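PDB 3PE7: oligogalacturonate lyase from Yersinia enterocolitica subsp. enterocolitica, which probably cleaves short pectin-derived oligogalacturonates in the cytoplasm by beta-elimination, on a seven-bladed beta-propeller that carries a manganese ion. Local coordinates for residues M1-F11 with L67-E77. Sequence-based numbering, arbitrary orientation.
With CA (calcium ion), chain C.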
loop_
_atom_site.group_PDB
_atom_site.type_symbol
_atom_site.label_atom_id
_atom_site.label_comp_id
_atom_site.label_asym_id
_atom_site.label_seq_id
_atom_site.Cartn_x
_atom_site.Cartn_y
_atom_site.Cartn_z
ATOM N N MET A 1 -16.621 -1.932 23.164
ATOM C CA MET A 1 -15.185 -1.794 22.747
ATOM C C MET A 1 -14.634 -0.384 23.024
ATOM O O MET A 1 -15.391 0.558 23.245
ATOM C CB MET A 1 -15.002 -2.178 21.267
ATOM C CG MET A 1 -15.167 -3.678 20.975
ATOM S SD MET A 1 -13.943 -4.697 21.812
ATOM C CE MET A 1 -12.443 -4.318 20.885
ATOM N N ALA A 2 -13.306 -0.268 23.018
ATOM C CA ALA A 2 -12.571 0.983 23.218
ATOM C C ALA A 2 -11.085 0.660 23.093
ATOM O O ALA A 2 -10.699 -0.508 23.033
ATOM C CB ALA A 2 -12.855 1.581 24.606
ATOM N N LYS A 3 -10.260 1.702 23.034
ATOM C CA LYS A 3 -8.805 1.534 23.031
ATOM C C LYS A 3 -8.394 0.583 24.170
ATOM O O LYS A 3 -8.817 0.751 25.313
ATOM C CB LYS A 3 -8.123 2.904 23.171
ATOM C CG LYS A 3 -6.605 2.875 23.213
ATOM C CD LYS A 3 -6.044 4.232 23.639
ATOM C CE LYS A 3 -5.867 5.172 22.477
ATOM N NZ LYS A 3 -4.746 4.739 21.588
ATOM N N GLY A 4 -7.614 -0.442 23.836
ATOM C CA GLY A 4 -7.117 -1.394 24.828
ATOM C C GLY A 4 -7.977 -2.629 25.048
ATOM O O GLY A 4 -7.519 -3.607 25.647
ATOM N N LYS A 5 -9.215 -2.602 24.569
ATOM C CA LYS A 5 -10.092 -3.758 24.725
ATOM C C LYS A 5 -9.652 -4.881 23.792
ATOM O O LYS A 5 -9.103 -4.637 22.725
ATOM C CB LYS A 5 -11.558 -3.387 24.482
ATOM C CG LYS A 5 -12.131 -2.346 25.454
ATOM C CD LYS A 5 -11.734 -2.615 26.897
ATOM C CE LYS A 5 -12.469 -1.684 27.855
ATOM N NZ LYS A 5 -13.856 -2.192 28.047
ATOM N N GLN A 6 -9.907 -6.109 24.224
ATOM C CA GLN A 6 -9.498 -7.291 23.479
ATOM C C GLN A 6 -10.725 -8.044 23.037
ATOM O O GLN A 6 -11.726 -8.102 23.760
ATOM C CB GLN A 6 -8.613 -8.190 24.349
ATOM C CG GLN A 6 -7.277 -7.558 24.718
ATOM C CD GLN A 6 -6.460 -8.393 25.704
ATOM O OE1 GLN A 6 -6.374 -9.623 25.598
ATOM N NE2 GLN A 6 -5.827 -7.718 26.647
ATOM N N ILE A 7 -10.657 -8.609 21.837
ATOM C CA ILE A 7 -11.716 -9.489 21.343
ATOM C C ILE A 7 -11.100 -10.740 20.749
ATOM O O ILE A 7 -10.102 -10.652 20.031
ATOM C CB ILE A 7 -12.622 -8.831 20.282
ATOM C CG1 ILE A 7 -11.799 -8.095 19.233
ATOM C CG2 ILE A 7 -13.619 -7.910 20.949
ATOM C CD1 ILE A 7 -12.574 -7.795 17.993
ATOM N N PRO A 8 -11.682 -11.910 21.066
ATOM C CA PRO A 8 -11.184 -13.155 20.484
ATOM C C PRO A 8 -11.752 -13.381 19.088
ATOM O O PRO A 8 -12.949 -13.177 18.852
ATOM C CB PRO A 8 -11.693 -14.224 21.452
ATOM C CG PRO A 8 -12.945 -13.638 22.048
ATOM C CD PRO A 8 -12.725 -12.137 22.087
ATOM N N LEU A 9 -10.898 -13.788 18.158
ATOM C CA LEU A 9 -11.377 -14.063 16.815
ATOM C C LEU A 9 -11.285 -15.542 16.512
ATOM O O LEU A 9 -10.362 -16.212 16.969
ATOM C CB LEU A 9 -10.577 -13.272 15.788
ATOM C CG LEU A 9 -10.570 -11.753 15.952
ATOM C CD1 LEU A 9 -9.763 -11.166 14.821
ATOM C CD2 LEU A 9 -11.978 -11.195 15.956
ATOM N N THR A 10 -12.226 -16.026 15.713
ATOM C CA THR A 10 -12.156 -17.379 15.182
ATOM C C THR A 10 -11.438 -17.370 13.837
ATOM O O THR A 10 -11.668 -16.478 13.019
ATOM C CB THR A 10 -13.578 -17.956 15.004
ATOM O OG1 THR A 10 -14.253 -17.985 16.261
ATOM C CG2 THR A 10 -13.530 -19.350 14.446
ATOM N N PHE A 11 -10.537 -18.327 13.627
ATOM C CA PHE A 11 -9.804 -18.454 12.373
ATOM C C PHE A 11 -10.426 -19.633 11.643
ATOM O O PHE A 11 -10.408 -20.774 12.152
ATOM C CB PHE A 11 -8.321 -18.762 12.628
ATOM C CG PHE A 11 -7.494 -17.587 13.106
ATOM C CD1 PHE A 11 -6.117 -17.742 13.266
ATOM C CD2 PHE A 11 -8.071 -16.337 13.366
ATOM C CE1 PHE A 11 -5.313 -16.696 13.708
ATOM C CE2 PHE A 11 -7.295 -15.275 13.807
ATOM C CZ PHE A 11 -5.895 -15.436 13.975
ATOM N N LEU A 67 -1.573 -13.626 16.223
ATOM C CA LEU A 67 -1.923 -14.750 15.348
ATOM C C LEU A 67 -1.830 -16.107 16.039
ATOM O O LEU A 67 -2.359 -17.096 15.542
ATOM C CB LEU A 67 -1.080 -14.726 14.063
ATOM C CG LEU A 67 -1.265 -13.496 13.163
ATOM C CD1 LEU A 67 -0.137 -13.452 12.144
ATOM C CD2 LEU A 67 -2.607 -13.518 12.462
ATOM N N ASN A 68 -1.165 -16.141 17.190
ATOM C CA ASN A 68 -1.060 -17.373 17.963
ATOM C C ASN A 68 -2.238 -17.507 18.916
ATOM O O ASN A 68 -2.818 -18.578 19.088
ATOM C CB ASN A 68 0.268 -17.395 18.721
ATOM C CG ASN A 68 1.464 -17.558 17.798
ATOM O OD1 ASN A 68 2.387 -16.750 17.823
ATOM N ND2 ASN A 68 1.436 -18.578 16.958
ATOM N N THR A 69 -2.628 -16.385 19.495
ATOM C CA THR A 69 -3.615 -16.375 20.544
ATOM C C THR A 69 -5.015 -16.113 19.960
ATOM O O THR A 69 -6.041 -16.424 20.582
ATOM C CB THR A 69 -3.145 -15.337 21.574
ATOM O OG1 THR A 69 -3.365 -15.801 22.905
ATOM C CG2 THR A 69 -3.715 -14.003 21.343
ATOM N N GLN A 70 -5.027 -15.567 18.745
ATOM C CA GLN A 70 -6.240 -15.160 18.017
ATOM C C GLN A 70 -6.983 -14.024 18.719
ATOM O O GLN A 70 -8.157 -13.820 18.488
ATOM C CB GLN A 70 -7.150 -16.360 17.696
ATOM C CG GLN A 70 -6.381 -17.417 16.913
ATOM C CD GLN A 70 -7.172 -18.640 16.519
ATOM O OE1 GLN A 70 -6.585 -19.635 16.074
ATOM N NE2 GLN A 70 -8.497 -18.593 16.678
ATOM N N VAL A 71 -6.274 -13.269 19.556
ATOM C CA VAL A 71 -6.868 -12.102 20.194
ATOM C C VAL A 71 -6.458 -10.826 19.483
ATOM O O VAL A 71 -5.280 -10.629 19.188
ATOM C CB VAL A 71 -6.510 -12.038 21.715
ATOM C CG1 VAL A 71 -6.985 -10.717 22.338
ATOM C CG2 VAL A 71 -7.118 -13.233 22.446
ATOM N N ALA A 72 -7.450 -9.981 19.185
ATOM C CA ALA A 72 -7.215 -8.660 18.603
ATOM C C ALA A 72 -7.356 -7.591 19.683
ATOM O O ALA A 72 -8.343 -7.567 20.426
ATOM C CB ALA A 72 -8.209 -8.408 17.506
ATOM N N THR A 73 -6.376 -6.707 19.770
ATOM C CA THR A 73 -6.460 -5.590 20.701
ATOM C C THR A 73 -6.757 -4.309 19.918
ATOM O O THR A 73 -6.070 -4.010 18.947
ATOM C CB THR A 73 -5.143 -5.434 21.485
ATOM O OG1 THR A 73 -4.864 -6.658 22.181
ATOM C CG2 THR A 73 -5.245 -4.263 22.509
ATOM N N GLN A 74 -7.773 -3.566 20.347
ATOM C CA GLN A 74 -8.092 -2.283 19.724
ATOM C C GLN A 74 -7.035 -1.259 20.079
ATOM O O GLN A 74 -6.778 -1.010 21.275
ATOM C CB GLN A 74 -9.477 -1.789 20.171
ATOM C CG GLN A 74 -9.935 -0.537 19.420
ATOM C CD GLN A 74 -11.358 -0.158 19.747
ATOM O OE1 GLN A 74 -12.145 -0.993 20.208
ATOM N NE2 GLN A 74 -11.714 1.096 19.469
ATOM N N LEU A 75 -6.438 -0.663 19.051
ATOM C CA LEU A 75 -5.305 0.267 19.207
ATOM C C LEU A 75 -5.733 1.726 19.216
ATOM O O LEU A 75 -5.138 2.538 19.908
ATOM C CB LEU A 75 -4.278 0.074 18.089
ATOM C CG LEU A 75 -3.664 -1.324 17.923
ATOM C CD1 LEU A 75 -2.681 -1.288 16.747
ATOM C CD2 LEU A 75 -2.941 -1.737 19.204
ATOM N N THR A 76 -6.705 2.063 18.378
ATOM C CA THR A 76 -7.157 3.452 18.254
ATOM C C THR A 76 -8.695 3.484 18.399
ATOM O O THR A 76 -9.367 2.455 18.249
ATOM C CB THR A 76 -6.713 4.082 16.906
ATOM O OG1 THR A 76 -7.353 3.401 15.809
ATOM C CG2 THR A 76 -5.193 4.007 16.719
ATOM N N GLU A 77 -9.230 4.668 18.698
ATOM C CA GLU A 77 -10.662 4.826 18.847
ATOM C C GLU A 77 -11.117 6.162 18.285
ATOM O O GLU A 77 -10.317 7.092 18.120
ATOM C CB GLU A 77 -11.055 4.665 20.327
ATOM C CG GLU A 77 -10.459 5.713 21.259
ATOM C CD GLU A 77 -10.783 5.480 22.736
ATOM O OE1 GLU A 77 -11.286 4.397 23.099
ATOM O OE2 GLU A 77 -10.530 6.395 23.557
HETATM CA CA CA C . -17.025 1.931 22.386
HETATM O O HOH W 1 -18.723 0.276 22.833
HETATM O O HOH W 2 -16.735 2.540 24.689
HETATM O O HOH W 3 -15.350 3.565 21.878
#
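Gln70 lays its side chain over one face of the Phe11 ring, a contact that shows how the ends of a short antiparallel strand pair can be secured by side chains. Gln70 CG sits 3.5 Å from the centroid of the Phe11 ring in a CH-pi contact, and the amide beyond it stacks on the ring with the two planes 15° apart. Because the chain is extended past CG, Gln70 NE2 also reaches Leu9 O, at 3.0 Å and in the carbonyl plane. Leu67 CD2 touches Phe11 CZ.

Between the ends, Ile7 and Ala72 form a hydrogen-bonded pair; Ile7 CG1 and Leu9 CD1 meet Ala72 CB on one face, while Gln6 lies beside Thr73 on the other and crosses Val71 CG1.

At the far end the type II turn from Ala2 to Lys5 leads into strand 6-8. Lys3 N points almost straight (174°) at Glu77 OE1, 2.9 Å away and met from above the carboxylate plane. The Lys3 chain starts out opposite its own backbone N (chi1 179°), then bends at chi3 and chi4, which brings NZ to 2.8 Å from Leu75 O; the same ammonium forms a salt bridge with Glu114. Gln74 NE2 bonds Thr76 O and Asp57 OD2, which ties the end of strand 71-74 to a calcium ligand, Asp57; Met1 O binds the same calcium ion at 2.3 Å.

Strand 6-8 forms one edge of the five-stranded antiparallel sheet that makes this blade, with 33-34 at the other edge, pairing antiparallel with 71-74, which pairs in turn with 61-66; Ile7 rests on Phe56 and Leu9 on Leu65, while Leu75 and Thr76 reach strand 94-99 of the next sheet.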